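Local atomic coordinates of L-ornithine N(5)-monooxygenase (Pseudomonas aeruginosa, PDB entry 3S5W), a protein that uses FAD, NADPH and molecular oxygen to hydroxylate the side-chain nitrogen of L-ornithine, the first step toward the hydroxamate groups of the siderophore pyoverdin. Residues 50-55 with 442-447; 70-75 with 124-129; 400-405 with 410-415. All coordinates share one frame; numbering follows the deposited sequence.

Contact 1: residues 50-55 with 442-447. With PO4 (phosphate ion), chain G.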
loop_
_atom_site.group_PDB
_atom_site.type_symbol
_atom_site.label_atom_id
_atom_site.label_comp_id
_atom_site.label_asym_id
_atom_site.label_seq_id
_atom_site.Cartn_x
_atom_site.Cartn_y
_atom_site.Cartn_z
ATOM N N GLN A 50 14.440 18.307 -0.112
ATOM C CA GLN A 50 14.340 19.704 -0.566
ATOM C C GLN A 50 14.407 20.734 0.583
ATOM O O GLN A 50 15.023 21.809 0.416
ATOM C CB GLN A 50 13.102 19.930 -1.453
ATOM C CG GLN A 50 12.852 21.395 -1.804
ATOM C CD GLN A 50 11.674 21.598 -2.732
ATOM O OE1 GLN A 50 11.845 21.760 -3.942
ATOM N NE2 GLN A 50 10.469 21.581 -2.176
ATOM N N GLU A 51 13.792 20.414 1.738
ATOM C CA GLU A 51 13.883 21.282 2.937
ATOM C C GLU A 51 15.288 21.407 3.497
ATOM O O GLU A 51 15.649 22.454 4.023
ATOM C CB GLU A 51 12.953 20.811 4.079
ATOM C CG GLU A 51 11.468 20.799 3.683
ATOM C CD GLU A 51 10.491 20.429 4.838
ATOM O OE1 GLU A 51 10.944 20.010 5.934
ATOM O OE2 GLU A 51 9.257 20.571 4.621
ATOM N N ARG A 52 16.063 20.333 3.397
ATOM C CA ARG A 52 17.424 20.298 3.910
ATOM C C ARG A 52 18.457 20.942 2.972
ATOM O O ARG A 52 19.546 21.305 3.422
ATOM C CB ARG A 52 17.834 18.860 4.201
ATOM C CG ARG A 52 17.118 18.206 5.364
ATOM C CD ARG A 52 17.629 16.804 5.605
ATOM N NE ARG A 52 17.032 16.168 6.790
ATOM C CZ ARG A 52 17.435 16.335 8.051
ATOM N NH1 ARG A 52 18.455 17.128 8.334
ATOM N NH2 ARG A 52 16.820 15.692 9.044
ATOM N N ALA A 53 18.095 21.088 1.695
ATOM C CA ALA A 53 19.002 21.500 0.623
ATOM C C ALA A 53 19.677 22.855 0.854
ATOM O O ALA A 53 20.892 22.961 0.678
ATOM C CB ALA A 53 18.296 21.468 -0.740
ATOM N N GLN A 54 18.920 23.877 1.263
ATOM C CA GLN A 54 19.534 25.197 1.505
ATOM C C GLN A 54 20.637 25.146 2.567
ATOM O O GLN A 54 21.763 25.575 2.309
ATOM C CB GLN A 54 18.502 26.280 1.820
ATOM C CG GLN A 54 18.819 27.603 1.083
ATOM C CD GLN A 54 18.431 28.848 1.863
ATOM O OE1 GLN A 54 17.888 28.769 2.972
ATOM N NE2 GLN A 54 18.708 30.015 1.282
ATOM N N ALA A 55 20.341 24.566 3.727
ATOM C CA ALA A 55 21.318 24.515 4.806
ATOM C C ALA A 55 22.430 23.482 4.615
ATOM O O ALA A 55 23.532 23.687 5.114
ATOM C CB ALA A 55 20.637 24.318 6.146
ATOM N N SER A 442 19.680 10.940 8.078
ATOM C CA SER A 442 20.653 9.863 8.050
ATOM C C SER A 442 21.469 9.897 6.736
ATOM O O SER A 442 22.689 9.718 6.754
ATOM C CB SER A 442 19.942 8.532 8.194
ATOM O OG SER A 442 20.834 7.442 8.032
ATOM N N LEU A 443 20.784 10.103 5.611
ATOM C CA LEU A 443 21.426 10.122 4.297
ATOM C C LEU A 443 22.476 11.216 4.204
ATOM O O LEU A 443 23.603 10.939 3.760
ATOM C CB LEU A 443 20.398 10.271 3.174
ATOM C CG LEU A 443 20.926 10.363 1.738
ATOM C CD1 LEU A 443 21.694 9.096 1.354
ATOM C CD2 LEU A 443 19.798 10.600 0.757
ATOM N N TYR A 444 22.119 12.439 4.620
ATOM C CA TYR A 444 23.090 13.546 4.649
ATOM C C TYR A 444 24.267 13.223 5.561
ATOM O O TYR A 444 25.409 13.497 5.200
ATOM C CB TYR A 444 22.460 14.876 5.075
ATOM C CG TYR A 444 21.888 15.692 3.941
ATOM C CD1 TYR A 444 22.709 16.519 3.160
ATOM C CD2 TYR A 444 20.530 15.649 3.651
ATOM C CE1 TYR A 444 22.184 17.279 2.128
ATOM C CE2 TYR A 444 19.991 16.393 2.620
ATOM C CZ TYR A 444 20.815 17.212 1.858
ATOM O OH TYR A 444 20.264 17.953 0.842
ATOM N N GLN A 445 23.990 12.641 6.724
ATOM C CA GLN A 445 25.040 12.224 7.652
ATOM C C GLN A 445 25.977 11.193 7.006
ATOM O O GLN A 445 27.199 11.283 7.160
ATOM C CB GLN A 445 24.429 11.698 8.962
ATOM C CG GLN A 445 25.426 11.260 10.061
ATOM C CD GLN A 445 26.422 12.362 10.481
ATOM O OE1 GLN A 445 26.066 13.541 10.606
ATOM N NE2 GLN A 445 27.677 11.970 10.692
ATOM N N HIS A 446 25.411 10.230 6.279
ATOM C CA HIS A 446 26.214 9.236 5.577
ATOM C C HIS A 446 27.052 9.832 4.433
ATOM O O HIS A 446 28.221 9.472 4.271
ATOM C CB HIS A 446 25.350 8.093 5.047
ATOM C CG HIS A 446 26.063 7.209 4.070
ATOM N ND1 HIS A 446 26.909 6.196 4.464
ATOM C CD2 HIS A 446 26.076 7.201 2.714
ATOM C CE1 HIS A 446 27.405 5.596 3.396
ATOM N NE2 HIS A 446 26.916 6.187 2.321
ATOM N N LEU A 447 26.448 10.717 3.647
ATOM C CA LEU A 447 27.111 11.330 2.492
ATOM C C LEU A 447 28.106 12.456 2.838
ATOM O O LEU A 447 28.914 12.836 1.990
ATOM C CB LEU A 447 26.081 11.815 1.467
ATOM C CG LEU A 447 25.217 10.758 0.753
ATOM C CD1 LEU A 447 24.165 11.425 -0.124
ATOM C CD2 LEU A 447 26.059 9.794 -0.078
HETATM P P PO4 G . 28.565 4.721 7.227
HETATM O O1 PO4 G . 27.451 5.746 7.092
HETATM O O2 PO4 G . 28.701 3.948 5.928
HETATM O O3 PO4 G . 29.852 5.445 7.543
HETATM O O4 PO4 G . 28.266 3.756 8.356
#
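The ring of Y444 reaches across from the C-terminal helix and lies alongside the aliphatic part of R52. CB of R52 is 3.6 Å from CE2 of the ring, and CD of R52 packs 3.7 Å from CD2; two methylene groups thus pack obliquely on the CD2-CE2 side of the ring. The two side chains run past each other in opposite directions, with the guanidinium plane 42° from the ring plane. At the far end of the tyrosine, OH lies 3.8 Å from CA of A53, in van der Waals contact. No hydrogen bond joins the two segments, and only 138 Å² is buried between them.

Polar groups just beyond hold both side chains. The R52 chain is extended from CG to NE, which carries its guanidinium past the ring toward the preceding turns of the other helix: NE bonds OG of S440 and NH2 bonds the carbonyl of E437, while NH1 turns back to Q56. The hydroxyl of Y444 is hydrogen-bonded to the carbonyl of G57. The contact thus joins the last turns of helices 40-56 and 432-447; L49 also packs on Y444, and L443 next to it touches L33 of strand 30-36.

Contact 2: residues 70-75 with 124-129. With FAD (flavin-adenine dinucleotide), chain C.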
loop_
_atom_site.group_PDB
_atom_site.type_symbol
_atom_site.label_atom_id
_atom_site.label_comp_id
_atom_site.label_asym_id
_atom_site.label_seq_id
_atom_site.Cartn_x
_atom_site.Cartn_y
_atom_site.Cartn_z
ATOM N N TYR A 70 1.295 8.317 -13.175
ATOM C CA TYR A 70 1.180 7.953 -11.743
ATOM C C TYR A 70 -0.242 8.063 -11.174
ATOM O O TYR A 70 -0.892 9.104 -11.284
ATOM C CB TYR A 70 2.139 8.776 -10.871
ATOM C CG TYR A 70 1.938 8.416 -9.412
ATOM C CD1 TYR A 70 1.109 9.189 -8.592
ATOM C CD2 TYR A 70 2.505 7.244 -8.875
ATOM C CE1 TYR A 70 0.880 8.833 -7.269
ATOM C CE2 TYR A 70 2.296 6.888 -7.537
ATOM C CZ TYR A 70 1.463 7.676 -6.752
ATOM O OH TYR A 70 1.241 7.298 -5.456
ATOM N N ARG A 71 -0.708 6.978 -10.561
ATOM C CA ARG A 71 -1.916 7.010 -9.739
ATOM C C ARG A 71 -1.635 6.259 -8.437
ATOM O O ARG A 71 -0.838 5.324 -8.406
ATOM C CB ARG A 71 -3.112 6.388 -10.464
ATOM C CG ARG A 71 -3.577 7.151 -11.726
ATOM C CD ARG A 71 -4.891 6.581 -12.276
ATOM N NE ARG A 71 -4.695 5.227 -12.798
ATOM C CZ ARG A 71 -5.648 4.294 -12.877
ATOM N NH1 ARG A 71 -6.884 4.541 -12.466
ATOM N NH2 ARG A 71 -5.360 3.106 -13.358
ATOM N N TRP A 72 -2.278 6.706 -7.364
ATOM C CA TRP A 72 -2.121 6.093 -6.041
ATOM C C TRP A 72 -3.142 4.957 -5.960
ATOM O O TRP A 72 -4.325 5.212 -5.723
ATOM C CB TRP A 72 -2.354 7.162 -4.970
ATOM C CG TRP A 72 -2.234 6.671 -3.529
ATOM C CD1 TRP A 72 -1.178 6.004 -2.965
ATOM C CD2 TRP A 72 -3.202 6.860 -2.477
ATOM N NE1 TRP A 72 -1.445 5.734 -1.624
ATOM C CE2 TRP A 72 -2.678 6.251 -1.307
ATOM C CE3 TRP A 72 -4.469 7.463 -2.422
ATOM C CZ2 TRP A 72 -3.371 6.243 -0.089
ATOM C CZ3 TRP A 72 -5.173 7.439 -1.215
ATOM C CH2 TRP A 72 -4.619 6.849 -0.062
ATOM N N HIS A 73 -2.683 3.718 -6.196
ATOM C CA HIS A 73 -3.547 2.517 -6.258
ATOM C C HIS A 73 -4.742 2.767 -7.151
ATOM O O HIS A 73 -5.919 2.613 -6.733
ATOM C CB HIS A 73 -3.988 2.075 -4.832
ATOM C CG HIS A 73 -2.854 2.040 -3.867
ATOM N ND1 HIS A 73 -1.823 1.136 -3.983
ATOM C CD2 HIS A 73 -2.555 2.819 -2.803
ATOM C CE1 HIS A 73 -0.932 1.363 -3.035
ATOM N NE2 HIS A 73 -1.349 2.382 -2.308
ATOM N N GLY A 74 -4.449 3.179 -8.389
ATOM C CA GLY A 74 -5.480 3.800 -9.217
ATOM C C GLY A 74 -6.599 2.856 -9.567
ATOM O O GLY A 74 -7.744 3.285 -9.731
ATOM N N ASN A 75 -6.288 1.559 -9.666
ATOM C CA ASN A 75 -7.341 0.583 -9.990
ATOM C C ASN A 75 -8.264 0.213 -8.804
ATOM O O ASN A 75 -9.194 -0.586 -8.955
ATOM C CB ASN A 75 -6.777 -0.643 -10.732
ATOM C CG ASN A 75 -6.338 -0.293 -12.163
ATOM O OD1 ASN A 75 -6.958 0.553 -12.804
ATOM N ND2 ASN A 75 -5.281 -0.916 -12.647
ATOM N N PRO A 124 -11.059 12.971 3.175
ATOM C CA PRO A 124 -11.376 13.143 1.752
ATOM C C PRO A 124 -11.506 11.792 1.055
ATOM O O PRO A 124 -11.042 10.778 1.581
ATOM C CB PRO A 124 -10.155 13.904 1.202
ATOM C CG PRO A 124 -9.065 13.574 2.110
ATOM C CD PRO A 124 -9.684 13.418 3.483
ATOM N N CYS A 125 -12.138 11.773 -0.106
ATOM C CA CYS A 125 -12.193 10.573 -0.924
ATOM C C CYS A 125 -10.753 10.232 -1.365
ATOM O O CYS A 125 -9.906 11.140 -1.508
ATOM C CB CYS A 125 -13.092 10.814 -2.134
ATOM S SG CYS A 125 -14.828 11.040 -1.623
ATOM N N ARG A 126 -10.471 8.945 -1.557
ATOM C CA ARG A 126 -9.136 8.557 -2.046
ATOM C C ARG A 126 -8.821 9.154 -3.439
ATOM O O ARG A 126 -7.650 9.399 -3.766
ATOM C CB ARG A 126 -8.941 7.034 -2.000
ATOM C CG ARG A 126 -8.775 6.533 -0.566
ATOM C CD ARG A 126 -8.132 5.127 -0.533
ATOM N NE ARG A 126 -9.101 4.101 -0.899
ATOM C CZ ARG A 126 -9.022 3.283 -1.956
ATOM N NH1 ARG A 126 -8.004 3.347 -2.798
ATOM N NH2 ARG A 126 -9.977 2.382 -2.160
ATOM N N MET A 127 -9.850 9.414 -4.242
ATOM C CA MET A 127 -9.633 10.061 -5.551
ATOM C C MET A 127 -9.076 11.474 -5.347
ATOM O O MET A 127 -8.241 11.928 -6.114
ATOM C CB MET A 127 -10.921 10.151 -6.404
ATOM C CG MET A 127 -11.520 8.815 -6.854
ATOM S SD MET A 127 -12.934 8.988 -8.037
ATOM C CE MET A 127 -12.079 8.769 -9.614
ATOM N N GLU A 128 -9.544 12.177 -4.321
ATOM C CA GLU A 128 -8.981 13.524 -4.041
ATOM C C GLU A 128 -7.566 13.406 -3.487
ATOM O O GLU A 128 -6.698 14.193 -3.821
ATOM C CB GLU A 128 -9.866 14.332 -3.097
ATOM C CG GLU A 128 -9.373 15.805 -2.935
ATOM C CD GLU A 128 -10.310 16.679 -2.090
ATOM O OE1 GLU A 128 -11.077 16.143 -1.265
ATOM O OE2 GLU A 128 -10.277 17.914 -2.253
ATOM N N PHE A 129 -7.316 12.413 -2.633
ATOM C CA PHE A 129 -5.954 12.289 -2.131
ATOM C C PHE A 129 -4.985 11.901 -3.268
ATOM O O PHE A 129 -3.843 12.303 -3.249
ATOM C CB PHE A 129 -5.874 11.285 -0.999
ATOM C CG PHE A 129 -4.655 11.457 -0.144
ATOM C CD1 PHE A 129 -4.601 12.479 0.796
ATOM C CD2 PHE A 129 -3.579 10.605 -0.269
ATOM C CE1 PHE A 129 -3.469 12.648 1.617
ATOM C CE2 PHE A 129 -2.436 10.772 0.546
ATOM C CZ PHE A 129 -2.394 11.788 1.485
HETATM P PA FAD C . 3.150 2.715 -2.744
HETATM O O1A FAD C . 2.633 1.337 -2.919
HETATM O O2A FAD C . 2.076 3.811 -2.630
HETATM O O5B FAD C . 4.116 3.102 -3.991
HETATM C C5B FAD C . 5.060 2.164 -4.450
HETATM C C4B FAD C . 5.456 2.662 -5.829
HETATM O O4B FAD C . 6.497 1.842 -6.287
HETATM C C3B FAD C . 4.305 2.497 -6.815
HETATM O O3B FAD C . 3.979 3.749 -7.386
HETATM C C2B FAD C . 4.832 1.505 -7.860
HETATM O O2B FAD C . 4.502 1.891 -9.189
HETATM C C1B FAD C . 6.315 1.618 -7.677
HETATM N N9A FAD C . 7.083 0.409 -7.956
HETATM C C8A FAD C . 6.886 -0.873 -7.452
HETATM N N7A FAD C . 7.898 -1.661 -7.926
HETATM C C5A FAD C . 8.720 -0.886 -8.684
HETATM C C6A FAD C . 9.885 -1.171 -9.394
HETATM N N6A FAD C . 10.527 -2.337 -9.212
HETATM N N1A FAD C . 10.499 -0.136 -10.096
HETATM C C2A FAD C . 10.006 1.152 -10.099
HETATM N N3A FAD C . 8.844 1.441 -9.390
HETATM C C4A FAD C . 8.221 0.426 -8.700
HETATM N N1 FAD C . -2.729 4.131 3.988
HETATM C C2 FAD C . -3.288 5.126 4.780
HETATM O O2 FAD C . -2.631 5.653 5.662
HETATM N N3 FAD C . -4.592 5.532 4.584
HETATM C C4 FAD C . -5.369 4.980 3.596
HETATM O O4 FAD C . -6.524 5.410 3.426
HETATM C C4X FAD C . -4.817 3.960 2.798
HETATM N N5 FAD C . -5.582 3.367 1.804
HETATM C C5X FAD C . -5.041 2.355 1.029
HETATM C C6 FAD C . -5.826 1.764 0.028
HETATM C C7 FAD C . -5.313 0.747 -0.765
HETATM C C7M FAD C . -6.220 0.153 -1.814
HETATM C C8 FAD C . -4.017 0.299 -0.539
HETATM C C8M FAD C . -3.395 -0.794 -1.361
HETATM C C9 FAD C . -3.228 0.878 0.449
HETATM C C9A FAD C . -3.720 1.928 1.236
HETATM N N10 FAD C . -2.944 2.521 2.238
HETATM C C10 FAD C . -3.504 3.522 3.025
HETATM C "C1'" FAD C . -1.550 2.067 2.546
HETATM C "C2'" FAD C . -0.498 2.473 1.493
HETATM O "O2'" FAD C . 0.509 1.463 1.614
HETATM C "C3'" FAD C . 0.076 3.838 1.839
HETATM O "O3'" FAD C . -0.947 4.852 1.903
HETATM C "C4'" FAD C . 1.110 4.308 0.785
HETATM O "O4'" FAD C . 0.559 4.148 -0.517
HETATM C "C5'" FAD C . 2.508 3.646 0.910
HETATM O "O5'" FAD C . 3.406 4.424 0.142
HETATM P P FAD C . 4.723 3.809 -0.570
HETATM O O1P FAD C . 5.281 4.934 -1.406
HETATM O O2P FAD C . 5.586 3.241 0.523
HETATM O O3P FAD C . 4.138 2.645 -1.491
HETATM O O HOH W 1 -5.718 4.785 -3.274
#
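W72 points its six-membered ring at the first turn of helix 126-137, where R126 and F129 receive it. CD2 of F129 lies over one face of the indole, 3.7 Å from CZ3, while the two ring planes are inclined at 58°. CG of R126 approaches the same CZ3 at 3.8 Å, and the arginine side chain crosses the tryptophan at about a right angle. This apolar packing, all of it buried, is the tight part of the contact.

The opposite indole face is packed less uniformly, covered by CD2 of H73 and by one water near the rim. The water donates to the carbonyl O of W72 and accepts from NH1 of R126 at 2.7 Å, linking segments that share no direct hydrogen bond. At the indole edge, NE1 of W72 donates to O4' of the FAD ribityl chain (2.8 Å, 156°), an oxygen that NE2 of H73 also meets at 3.2 Å. The H73 ring places a face over the flavin methyl C8M, and the bend of R126 at chi3 (-76°) lays its guanidinium over C6 and the C7 methyl; NH2 is held by a salt bridge to E241, and NH1 also bonds T76. Together the two segments line one side of the FAD site. The loop after strand 61-65 packs against helix 126-137 (L133 on W72) and the start of helix 40-56 (P40 on Y70 and W72).

Contact 3: residues 400-405 with 410-415. With PO4 (phosphate ion), chain G.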
loop_
_atom_site.group_PDB
_atom_site.type_symbol
_atom_site.label_atom_id
_atom_site.label_comp_id
_atom_site.label_asym_id
_atom_site.label_seq_id
_atom_site.Cartn_x
_atom_site.Cartn_y
_atom_site.Cartn_z
ATOM N N TYR A 400 16.068 3.240 9.332
ATOM C CA TYR A 400 15.562 2.513 8.160
ATOM C C TYR A 400 16.684 2.020 7.216
ATOM O O TYR A 400 16.415 1.585 6.117
ATOM C CB TYR A 400 14.493 3.316 7.389
ATOM C CG TYR A 400 13.326 3.677 8.276
ATOM C CD1 TYR A 400 12.277 2.763 8.474
ATOM C CD2 TYR A 400 13.282 4.915 8.940
ATOM C CE1 TYR A 400 11.178 3.071 9.320
ATOM C CE2 TYR A 400 12.187 5.239 9.787
ATOM C CZ TYR A 400 11.142 4.292 9.959
ATOM O OH TYR A 400 10.062 4.576 10.774
ATOM N N ARG A 401 17.916 2.048 7.708
ATOM C CA ARG A 401 19.071 1.601 6.931
ATOM C C ARG A 401 19.314 0.113 7.163
ATOM O O ARG A 401 19.351 -0.346 8.318
ATOM C CB ARG A 401 20.297 2.421 7.340
ATOM C CG ARG A 401 21.467 2.171 6.431
ATOM C CD ARG A 401 22.488 3.210 6.648
ATOM N NE ARG A 401 23.739 2.797 6.038
ATOM C CZ ARG A 401 24.876 3.456 6.197
ATOM N NH1 ARG A 401 24.900 4.556 6.951
ATOM N NH2 ARG A 401 25.981 3.019 5.592
ATOM N N LEU A 402 19.425 -0.633 6.057
ATOM C CA LEU A 402 19.746 -2.062 6.057
ATOM C C LEU A 402 21.170 -2.236 6.565
ATOM O O LEU A 402 22.078 -1.573 6.076
ATOM C CB LEU A 402 19.648 -2.664 4.636
ATOM C CG LEU A 402 18.331 -2.610 3.854
ATOM C CD1 LEU A 402 18.256 -3.700 2.775
ATOM C CD2 LEU A 402 17.163 -2.747 4.805
ATOM N N GLN A 403 21.352 -3.103 7.554
ATOM C CA GLN A 403 22.694 -3.357 8.071
ATOM C C GLN A 403 23.462 -4.230 7.080
ATOM O O GLN A 403 22.978 -5.280 6.646
ATOM C CB GLN A 403 22.696 -3.947 9.504
ATOM C CG GLN A 403 24.122 -4.156 10.150
ATOM C CD GLN A 403 25.096 -2.929 10.064
ATOM O OE1 GLN A 403 25.192 -2.233 9.038
ATOM N NE2 GLN A 403 25.843 -2.702 11.146
ATOM N N THR A 404 24.640 -3.745 6.705
ATOM C CA THR A 404 25.556 -4.459 5.812
ATOM C C THR A 404 26.888 -4.718 6.536
ATOM O O THR A 404 27.204 -4.033 7.510
ATOM C CB THR A 404 25.836 -3.642 4.528
ATOM O OG1 THR A 404 26.677 -2.530 4.833
ATOM C CG2 THR A 404 24.549 -3.117 3.883
ATOM N N ASP A 405 27.677 -5.683 6.057
ATOM C CA ASP A 405 29.041 -5.855 6.589
ATOM C C ASP A 405 29.932 -4.671 6.160
ATOM O O ASP A 405 29.505 -3.834 5.348
ATOM C CB ASP A 405 29.637 -7.243 6.245
ATOM C CG ASP A 405 29.934 -7.427 4.751
ATOM O OD1 ASP A 405 29.335 -8.333 4.133
ATOM O OD2 ASP A 405 30.779 -6.688 4.200
ATOM N N VAL A 410 28.181 1.778 0.800
ATOM C CA VAL A 410 26.993 2.504 0.355
ATOM C C VAL A 410 25.886 2.321 1.394
ATOM O O VAL A 410 25.887 1.338 2.141
ATOM C CB VAL A 410 26.495 2.015 -1.020
ATOM C CG1 VAL A 410 27.510 2.339 -2.099
ATOM C CG2 VAL A 410 26.205 0.531 -0.990
ATOM N N ALA A 411 24.953 3.270 1.421
ATOM C CA ALA A 411 23.804 3.214 2.334
ATOM C C ALA A 411 22.578 2.777 1.536
ATOM O O ALA A 411 22.309 3.326 0.463
ATOM C CB ALA A 411 23.585 4.586 2.987
ATOM N N ILE A 412 21.867 1.767 2.043
ATOM C CA ILE A 412 20.608 1.309 1.456
ATOM C C ILE A 412 19.486 1.442 2.506
ATOM O O ILE A 412 19.600 0.911 3.608
ATOM C CB ILE A 412 20.700 -0.154 0.995
ATOM C CG1 ILE A 412 21.919 -0.328 0.039
ATOM C CG2 ILE A 412 19.367 -0.605 0.350
ATOM C CD1 ILE A 412 22.360 -1.741 -0.133
ATOM N N TYR A 413 18.433 2.167 2.148
ATOM C CA TYR A 413 17.280 2.356 3.046
ATOM C C TYR A 413 16.065 1.660 2.431
ATOM O O TYR A 413 15.988 1.487 1.212
ATOM C CB TYR A 413 17.005 3.850 3.218
ATOM C CG TYR A 413 18.141 4.634 3.825
ATOM C CD1 TYR A 413 19.183 5.134 3.032
ATOM C CD2 TYR A 413 18.172 4.907 5.189
ATOM C CE1 TYR A 413 20.235 5.874 3.597
ATOM C CE2 TYR A 413 19.212 5.657 5.753
ATOM C CZ TYR A 413 20.246 6.133 4.938
ATOM O OH TYR A 413 21.284 6.863 5.495
ATOM N N ALA A 414 15.112 1.251 3.274
ATOM C CA ALA A 414 13.870 0.668 2.787
ATOM C C ALA A 414 12.696 1.270 3.558
ATOM O O ALA A 414 12.811 1.476 4.741
ATOM C CB ALA A 414 13.896 -0.838 2.938
ATOM N N GLN A 415 11.581 1.527 2.868
ATOM C CA GLN A 415 10.410 2.129 3.504
ATOM C C GLN A 415 9.237 1.194 3.314
ATOM O O GLN A 415 8.955 0.785 2.182
ATOM C CB GLN A 415 10.098 3.490 2.867
ATOM C CG GLN A 415 11.181 4.523 3.091
ATOM C CD GLN A 415 10.652 5.930 2.924
ATOM O OE1 GLN A 415 9.844 6.390 3.734
ATOM N NE2 GLN A 415 11.092 6.623 1.865
HETATM P P PO4 G . 28.565 4.721 7.227
HETATM O O1 PO4 G . 27.451 5.746 7.092
HETATM O O2 PO4 G . 28.701 3.948 5.928
HETATM O O3 PO4 G . 29.852 5.445 7.543
HETATM O O4 PO4 G . 28.266 3.756 8.356
HETATM O O HOH W 2 23.118 0.368 4.251
#
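R401 lies across Y413 and then passes A411 on its way to a bound phosphate. Its CB sits 3.8 Å from CE2 of the tyrosine, and CG lies over a face of that ring near the rim while also approaching the carbonyl O of I412. CD comes next, 4.0 Å from the Y413 hydroxyl, whose polar partner is S442. With CG anti to the backbone N (chi1 -171°) and the chain extended to NE, the arginine runs back along the strand, and the methyl CB of A411 meets one face of its guanidinium, 3.5 Å from NE.

The backbones meet in a single non-hydrogen-bonded antiparallel pair, R401 with Y413, flanked by two hydrogen bonds: L402 N to I412 O at 2.9 Å and A414 N to Y400 O at 3.1 Å. Strand 411-414 pairs in parallel with strand 183-186, so residues 400-402 meet its other edge. Beyond the bridge a water accepts from NE of R401 and N of I412 and donates to the carbonyl O of L402. At the arginine's tip, NH1 donates to O1 of the phosphate (2.8 Å, 169°) and NH2 to O2 (2.9 Å), while H446 also bonds O1.

In the fold
Contacts 1 and 3 are neighbours, their centres about 17 Å apart, and helix 432-447 joins them: Y444 serves contact 1, whereas S442 and H446 face contact 3. OG of S442 lies 2.6 Å from OH of Y413, within hydrogen-bonding distance, and CD2 of H446 packs 3.6 Å from CB of A411. The phosphate shared by H446 and R401 probably came from the crystallisation liquor. Contact 2 stands apart, its centre about 30 Å from each of the others, and it alone touches FAD; its R126 side chain is about 9 Å from the bound N5-hydroxy-L-ornithine. In contact 3, the A414 side chain remains about 10 Å from FAD, and contact 1 lies away from the known sites.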